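Local coordinates for Cfl (Pectobacterium brasiliense, PDB 7A9J), which is a coronafacic acid ligase of the ATP-dependent AMP-binding enzyme family, which probably activates carboxylic acids with ATP before amide formation, at residues T205-D208 / A209-T213; S239-S242 / I243-F247. The protein carries 1 engineered substitution. All coordinates share one frame; numbering follows the deposited sequence. Where two conformers were deposited one is given.

Overall arrangement
Two neighbouring helices of the AMP-binding enzyme region illustrate how one ligand pocket is lined and backed. Interaction 2, at the start of helix 240-251, supplies Pro240, Trp241 and Leu244, which touch the bound 6-ethyl-1-oxidanylidene-indene-4-carboxylic acid directly. Interaction 1, on helix 203-214, stands behind it, with the side chain of Ala209 about 6 Å from the ligand at nearest atoms. The centres of the two contacts are about 10 Å apart. Leu244 is the main link: its CD2 meets Ala209 CB at 3.7 Å, and its CB lies 3.5 Å from Thr213 OG1. Farther along, Phe247 CB packs on Val210 CG2 at 3.7 Å.

Interaction 1 (T205-D208 / A209-T213); sequences TLID and AVNLT
Asp208 and Asn211 meet through a water on the outer side of the helix. The water donates to Asp208 OD1 at 2.7 Å and accepts from Asn211 ND2 at 2.9 Å, joining a carboxylate to an amide whose nearest atoms, OD1 and ND2, are 4.3 Å apart. Asp208 OD2 has a separate partner, forming a salt bridge with Lys204 one residue before the segment. Asn211 turns its CG beside its own backbone N (chi1 -75°), which lays the amide alongside Ile207, with ND2 3.9 Å from Ile207 CG2. Beneath these side chains runs the regular i to i+4 ladder of helix 203-214, part of the AMP-binding enzyme region: Ala209 N bonds to Thr205 O, and the next three amides follow suit, ending with Leu212 N on Asp208 O at 2.9 Å. One turn on, Ala209 O is gripped twice, by Thr213 N at 3.0 Å and by Thr213 OG1 at 2.7 Å, the two donors arriving from opposite faces of the carbonyl plane. The hydroxyl of this buried threonine thus spends its proton on its own helix. Leu206 and Ala209 pack on Leu244 of helix 240-251, whereas Thr205 OG1 bonds to Lys385 O and accepts from Ser202 N.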
ATOM      1  N   THR A 205      -9.338 -14.485   8.161  1.00 29.85           N
ATOM      2  CA  THR A 205      -8.861 -13.599   7.097  1.00 29.15           C
ATOM      3  C   THR A 205      -7.523 -12.978   7.466  1.00 28.36           C
ATOM      4  O   THR A 205      -6.577 -12.928   6.650  1.00 27.58           O
ATOM      5  CB  THR A 205      -9.832 -12.438   6.819  1.00 28.79           C
ATOM      6  OG1 THR A 205     -11.183 -12.898   6.771  1.00 31.43           O
ATOM      7  CG2 THR A 205      -9.499 -11.834   5.418  1.00 29.83           C
ATOM      8  N   LEU A 206      -7.417 -12.509   8.711  1.00 28.08           N
ATOM      9  CA  LEU A 206      -6.200 -11.831   9.098  1.00 32.72           C
ATOM     10  C   LEU A 206      -5.012 -12.804   9.162  1.00 28.12           C
ATOM     11  O   LEU A 206      -3.910 -12.453   8.727  1.00 29.99           O
ATOM     12  CB  LEU A 206      -6.456 -11.157  10.446  1.00 31.00           C
ATOM     13  CG  LEU A 206      -5.511 -10.072  10.846  1.00 42.80           C
ATOM     14  CD1 LEU A 206      -5.531  -8.931   9.826  1.00 34.98           C
ATOM     15  CD2 LEU A 206      -6.012  -9.600  12.245  1.00 42.90           C
ATOM     16  N   ILE A 207      -5.222 -13.997   9.734  1.00 28.84           N
ATOM     17  CA  ILE A 207      -4.189 -15.044   9.724  1.00 28.68           C
ATOM     18  C   ILE A 207      -3.698 -15.247   8.276  1.00 29.87           C
ATOM     19  O   ILE A 207      -2.494 -15.230   7.994  1.00 27.23           O
ATOM     20  CB  ILE A 207      -4.762 -16.352  10.290  1.00 29.53           C
ATOM     21  CG1 ILE A 207      -5.064 -16.250  11.824  1.00 30.39           C
ATOM     22  CG2 ILE A 207      -3.846 -17.572  10.000  1.00 32.64           C
ATOM     23  CD1 ILE A 207      -5.848 -17.448  12.256  1.00 31.22           C
ATOM     24  N   ASP A 208      -4.639 -15.465   7.354  1.00 28.47           N
ATOM     25  CA  ASP A 208      -4.258 -15.790   5.978  1.00 30.46           C
ATOM     26  C   ASP A 208      -3.634 -14.578   5.279  1.00 29.00           C
ATOM     27  O   ASP A 208      -2.677 -14.724   4.509  1.00 26.41           O
ATOM     28  CB  ASP A 208      -5.476 -16.324   5.202  1.00 31.00           C
ATOM     29  CG  ASP A 208      -5.979 -17.681   5.786  1.00 34.87           C
ATOM     30  OD1 ASP A 208      -5.138 -18.412   6.370  1.00 39.95           O
ATOM     31  OD2 ASP A 208      -7.176 -18.024   5.634  1.00 39.79           O
ATOM     32  N   ALA A 209      -4.115 -13.363   5.593  1.00 26.99           N
ATOM     33  CA  ALA A 209      -3.520 -12.168   5.009  1.00 27.18           C
ATOM     34  C   ALA A 209      -2.107 -11.924   5.540  1.00 25.08           C
ATOM     35  O   ALA A 209      -1.221 -11.453   4.803  1.00 27.05           O
ATOM     36  CB  ALA A 209      -4.405 -10.961   5.290  1.00 28.07           C
ATOM     37  N   VAL A 210      -1.896 -12.159   6.844  1.00 25.38           N
ATOM     38  CA  VAL A 210      -0.549 -12.024   7.379  1.00 25.49           C
ATOM     39  C   VAL A 210       0.371 -13.067   6.759  1.00 23.83           C
ATOM     40  O   VAL A 210       1.547 -12.783   6.454  1.00 25.29           O
ATOM     41  CB  VAL A 210      -0.584 -12.155   8.928  1.00 24.14           C
ATOM     42  CG1 VAL A 210       0.830 -12.284   9.449  1.00 27.47           C
ATOM     43  CG2 VAL A 210      -1.243 -10.842   9.504  1.00 27.37           C
ATOM     44  N   ASN A 211      -0.147 -14.290   6.574  1.00 24.56           N
ATOM     45  CA  ASN A 211       0.645 -15.355   5.946  1.00 27.87           C
ATOM     46  C   ASN A 211       1.041 -14.988   4.500  1.00 26.94           C
ATOM     47  O   ASN A 211       2.193 -15.248   4.100  1.00 26.80           O
ATOM     48  CB  ASN A 211      -0.120 -16.677   5.938  1.00 29.27           C
ATOM     49  CG  ASN A 211      -0.154 -17.351   7.318  1.00 31.15           C
ATOM     50  OD1 ASN A 211       0.587 -16.982   8.218  1.00 34.16           O
ATOM     51  ND2 ASN A 211      -1.027 -18.340   7.470  1.00 39.46           N
ATOM     52  N   LEU A 212       0.147 -14.335   3.756  1.00 28.19           N
ATOM     53  CA  LEU A 212       0.535 -13.800   2.442  1.00 27.38           C
ATOM     54  C   LEU A 212       1.627 -12.752   2.619  1.00 27.93           C
ATOM     55  O   LEU A 212       2.637 -12.751   1.900  1.00 27.00           O
ATOM     56  CB  LEU A 212      -0.648 -13.153   1.721  1.00 25.88           C
ATOM     57  CG  LEU A 212      -1.687 -14.170   1.225  1.00 29.08           C
ATOM     58  CD1 LEU A 212      -3.003 -13.461   0.931  1.00 32.39           C
ATOM     59  CD2 LEU A 212      -1.135 -14.883  -0.080  1.00 29.85           C
ATOM     60  N   THR A 213       1.434 -11.843   3.573  1.00 25.19           N
ATOM     61  CA  THR A 213       2.376 -10.739   3.712  1.00 25.08           C
ATOM     62  C   THR A 213       3.758 -11.230   4.144  1.00 22.42           C
ATOM     63  O   THR A 213       4.773 -10.668   3.720  1.00 24.42           O
ATOM     64  CB  THR A 213       1.811  -9.724   4.744  1.00 26.30           C
ATOM     65  OG1 THR A 213       0.472  -9.375   4.288  1.00 26.30           O
ATOM     66  CG2 THR A 213       2.689  -8.480   4.763  1.00 24.74           C
TER
HETATM   67  O   HOH W   1      -2.802 -18.971   5.245  1.00 38.90           O

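Interaction 2 (S239-S242 / I243-F247); sequences SPWS and ILITF. With R4Z (6-ethyl-1-oxidanylidene-indene-4-carboxylic acid), chain B.
Trp241 carries its CG anti to the backbone N (chi1 -171°), while Ile245, one turn later, swings CG1 back beside its own N (chi1 -74°); together these torsions set the isoleucine tip over the indole. The result is a CH-pi contact in the first turns of helix 240-251, the helix of the beta-alpha-beta unit between strands 230-233 and 255-257. Ile245 CD1 stands 3.6 Å from the centroid of the five-membered ring, only 11° off its normal. On the opposite face lies the bicyclic ligand, its C03 3.7 Å from Trp241 CE2, so the indole is sandwiched between Ile245 CD1 and the ligand and forms a flat wall of the pocket. The ligand's ethyl group is held separately: its C14 touches Leu244 CD1 at 3.5 Å and Pro240 CB at 3.7 Å. Backbone bonds keep these residues in step, Leu244 N on Pro240 O and Ile245 N on Trp241 O. In the conformer described here Ser242 OG bonds to Ser233 OG and Val235 O, a tie to the preceding strand and loop that is less certain because the side chain has a second conformer. Ser242 O takes two bonds from opposite faces of its plane, from Thr246 N at 2.8 Å and Thr246 OG1 at 2.7 Å.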
ATOM      1  N   SER A 239      -3.202   2.225   8.074  1.00 25.37           N
ATOM      2  CA  SER A 239      -3.666   1.728   6.743  1.00 25.27           C
ATOM      3  C   SER A 239      -3.485   0.207   6.644  1.00 26.78           C
ATOM      4  O   SER A 239      -2.469  -0.329   7.079  1.00 25.87           O
ATOM      5  CB  SER A 239      -2.857   2.415   5.658  1.00 32.09           C
ATOM      6  OG  SER A 239      -3.364   2.035   4.372  1.00 38.44           O
ATOM      7  N   PRO A 240      -4.422  -0.554   6.107  1.00 28.26           N
ATOM      8  CA  PRO A 240      -4.319  -2.036   6.134  1.00 28.07           C
ATOM      9  C   PRO A 240      -3.014  -2.679   5.651  1.00 24.59           C
ATOM     10  O   PRO A 240      -2.549  -3.612   6.293  1.00 26.33           O
ATOM     11  CB  PRO A 240      -5.476  -2.469   5.189  1.00 29.45           C
ATOM     12  CG  PRO A 240      -6.533  -1.499   5.477  1.00 29.98           C
ATOM     13  CD  PRO A 240      -5.740  -0.112   5.580  1.00 31.00           C
ATOM     14  N   TRP A 241      -2.396  -2.209   4.559  1.00 24.97           N
ATOM     15  CA  TRP A 241      -1.134  -2.854   4.182  1.00 21.91           C
ATOM     16  C   TRP A 241      -0.087  -2.783   5.320  1.00 24.66           C
ATOM     17  O   TRP A 241       0.617  -3.754   5.577  1.00 24.18           O
ATOM     18  CB  TRP A 241      -0.562  -2.213   2.925  1.00 23.31           C
ATOM     19  CG  TRP A 241       0.619  -2.943   2.337  1.00 22.51           C
ATOM     20  CD1 TRP A 241       0.877  -4.293   2.373  1.00 23.01           C
ATOM     21  CD2 TRP A 241       1.663  -2.339   1.583  1.00 26.54           C
ATOM     22  NE1 TRP A 241       2.071  -4.569   1.697  1.00 22.83           N
ATOM     23  CE2 TRP A 241       2.567  -3.381   1.216  1.00 22.24           C
ATOM     24  CE3 TRP A 241       1.929  -1.016   1.201  1.00 29.20           C
ATOM     25  CZ2 TRP A 241       3.732  -3.133   0.494  1.00 27.56           C
ATOM     26  CZ3 TRP A 241       3.062  -0.760   0.495  1.00 30.12           C
ATOM     27  CH2 TRP A 241       3.966  -1.817   0.172  1.00 25.50           C
ATOM     28  N   SER A 242       0.024  -1.641   5.975  0.76 25.76           N
ATOM     29  CA  SER A 242       1.010  -1.519   7.067  0.76 26.40           C
ATOM     30  C   SER A 242       0.609  -2.337   8.273  0.76 26.59           C
ATOM     31  O   SER A 242       1.476  -2.813   8.994  0.76 24.75           O
ATOM     32  CB  SER A 242       1.190  -0.084   7.464  0.76 26.39           C
ATOM     33  OG  SER A 242       1.887   0.618   6.459  0.76 27.20           O
ATOM     34  N   ILE A 243      -0.691  -2.476   8.537  1.00 26.19           N
ATOM     35  CA  ILE A 243      -1.107  -3.347   9.645  1.00 25.91           C
ATOM     36  C   ILE A 243      -0.609  -4.764   9.406  1.00 25.11           C
ATOM     37  O   ILE A 243       0.008  -5.400  10.281  1.00 26.01           O
ATOM     38  CB  ILE A 243      -2.641  -3.319   9.769  1.00 27.26           C
ATOM     39  CG1 ILE A 243      -3.088  -1.925  10.114  1.00 26.25           C
ATOM     40  CG2 ILE A 243      -3.110  -4.452  10.740  1.00 27.25           C
ATOM     41  CD1 ILE A 243      -4.628  -1.711  10.109  1.00 25.84           C
ATOM     42  N   LEU A 244      -0.816  -5.261   8.169  1.00 23.08           N
ATOM     43  CA  LEU A 244      -0.393  -6.598   7.843  1.00 22.75           C
ATOM     44  C   LEU A 244       1.114  -6.714   7.881  1.00 24.52           C
ATOM     45  O   LEU A 244       1.630  -7.752   8.320  1.00 23.61           O
ATOM     46  CB  LEU A 244      -0.915  -6.976   6.459  1.00 22.62           C
ATOM     47  CG  LEU A 244      -2.442  -7.075   6.340  1.00 25.15           C
ATOM     48  CD1 LEU A 244      -2.784  -7.488   4.844  1.00 25.19           C
ATOM     49  CD2 LEU A 244      -3.034  -8.118   7.251  1.00 25.21           C
ATOM     50  N   ILE A 245       1.820  -5.718   7.351  1.00 23.90           N
ATOM     51  CA  ILE A 245       3.286  -5.746   7.387  1.00 20.20           C
ATOM     52  C   ILE A 245       3.762  -5.810   8.824  1.00 22.35           C
ATOM     53  O   ILE A 245       4.668  -6.572   9.141  1.00 23.18           O
ATOM     54  CB  ILE A 245       3.886  -4.498   6.730  1.00 21.06           C
ATOM     55  CG1 ILE A 245       3.727  -4.617   5.202  1.00 23.73           C
ATOM     56  CG2 ILE A 245       5.364  -4.358   7.068  1.00 24.39           C
ATOM     57  CD1 ILE A 245       3.969  -3.246   4.504  1.00 24.15           C
ATOM     58  N   THR A 246       3.137  -5.023   9.680  1.00 22.01           N
ATOM     59  CA  THR A 246       3.574  -4.967  11.081  1.00 23.81           C
ATOM     60  C   THR A 246       3.335  -6.313  11.790  1.00 25.75           C
ATOM     61  O   THR A 246       4.219  -6.831  12.482  1.00 25.15           O
ATOM     62  CB  THR A 246       2.846  -3.801  11.758  1.00 24.08           C
ATOM     63  OG1 THR A 246       3.180  -2.587  11.088  1.00 26.74           O
ATOM     64  CG2 THR A 246       3.269  -3.706  13.325  1.00 26.97           C
ATOM     65  N   PHE A 247       2.142  -6.902  11.650  1.00 22.66           N
ATOM     66  CA  PHE A 247       1.892  -8.199  12.233  1.00 25.69           C
ATOM     67  C   PHE A 247       2.869  -9.231  11.681  1.00 26.10           C
ATOM     68  O   PHE A 247       3.411 -10.056  12.426  1.00 25.50           O
ATOM     69  CB  PHE A 247       0.470  -8.721  11.958  1.00 26.23           C
ATOM     70  CG  PHE A 247      -0.632  -7.911  12.590  1.00 26.25           C
ATOM     71  CD1 PHE A 247      -0.483  -7.313  13.874  1.00 25.84           C
ATOM     72  CD2 PHE A 247      -1.864  -7.876  11.995  1.00 26.51           C
ATOM     73  CE1 PHE A 247      -1.554  -6.608  14.421  1.00 31.00           C
ATOM     74  CE2 PHE A 247      -2.921  -7.158  12.544  1.00 27.90           C
ATOM     75  CZ  PHE A 247      -2.794  -6.567  13.783  1.00 27.58           C
TER
HETATM   76  C13 R4Z B 601      -4.467  -5.148   1.292  1.00 34.62           C
HETATM   77  C15 R4Z B 601      -2.330  -4.976  -0.065  1.00 31.29           C
HETATM   78  C02 R4Z B 601      -0.124  -4.605  -1.388  1.00 31.18           C
HETATM   79  C03 R4Z B 601       0.626  -3.570  -1.946  1.00 30.13           C
HETATM   80  C04 R4Z B 601      -0.226  -2.315  -1.751  1.00 32.58           C
HETATM   81  C05 R4Z B 601      -1.357  -4.257  -0.740  1.00 26.85           C
HETATM   82  C06 R4Z B 601      -1.490  -2.854  -0.891  1.00 30.71           C
HETATM   83  C07 R4Z B 601      -2.598  -2.232  -0.328  1.00 33.43           C
HETATM   84  C08 R4Z B 601      -2.764  -0.711  -0.479  1.00 42.23           C
HETATM   85  C11 R4Z B 601      -3.548  -2.963   0.383  1.00 34.91           C
HETATM   86  C12 R4Z B 601      -3.429  -4.352   0.529  1.00 31.85           C
HETATM   87  C14 R4Z B 601      -4.260  -4.994   2.826  1.00 31.87           C
HETATM   88  O01 R4Z B 601       0.253  -5.746  -1.452  1.00 30.09           O
HETATM   89  O09 R4Z B 601      -3.602  -0.143   0.273  1.00 53.64           O
HETATM   90  O10 R4Z B 601      -2.109  -0.028  -1.330  1.00 41.12           O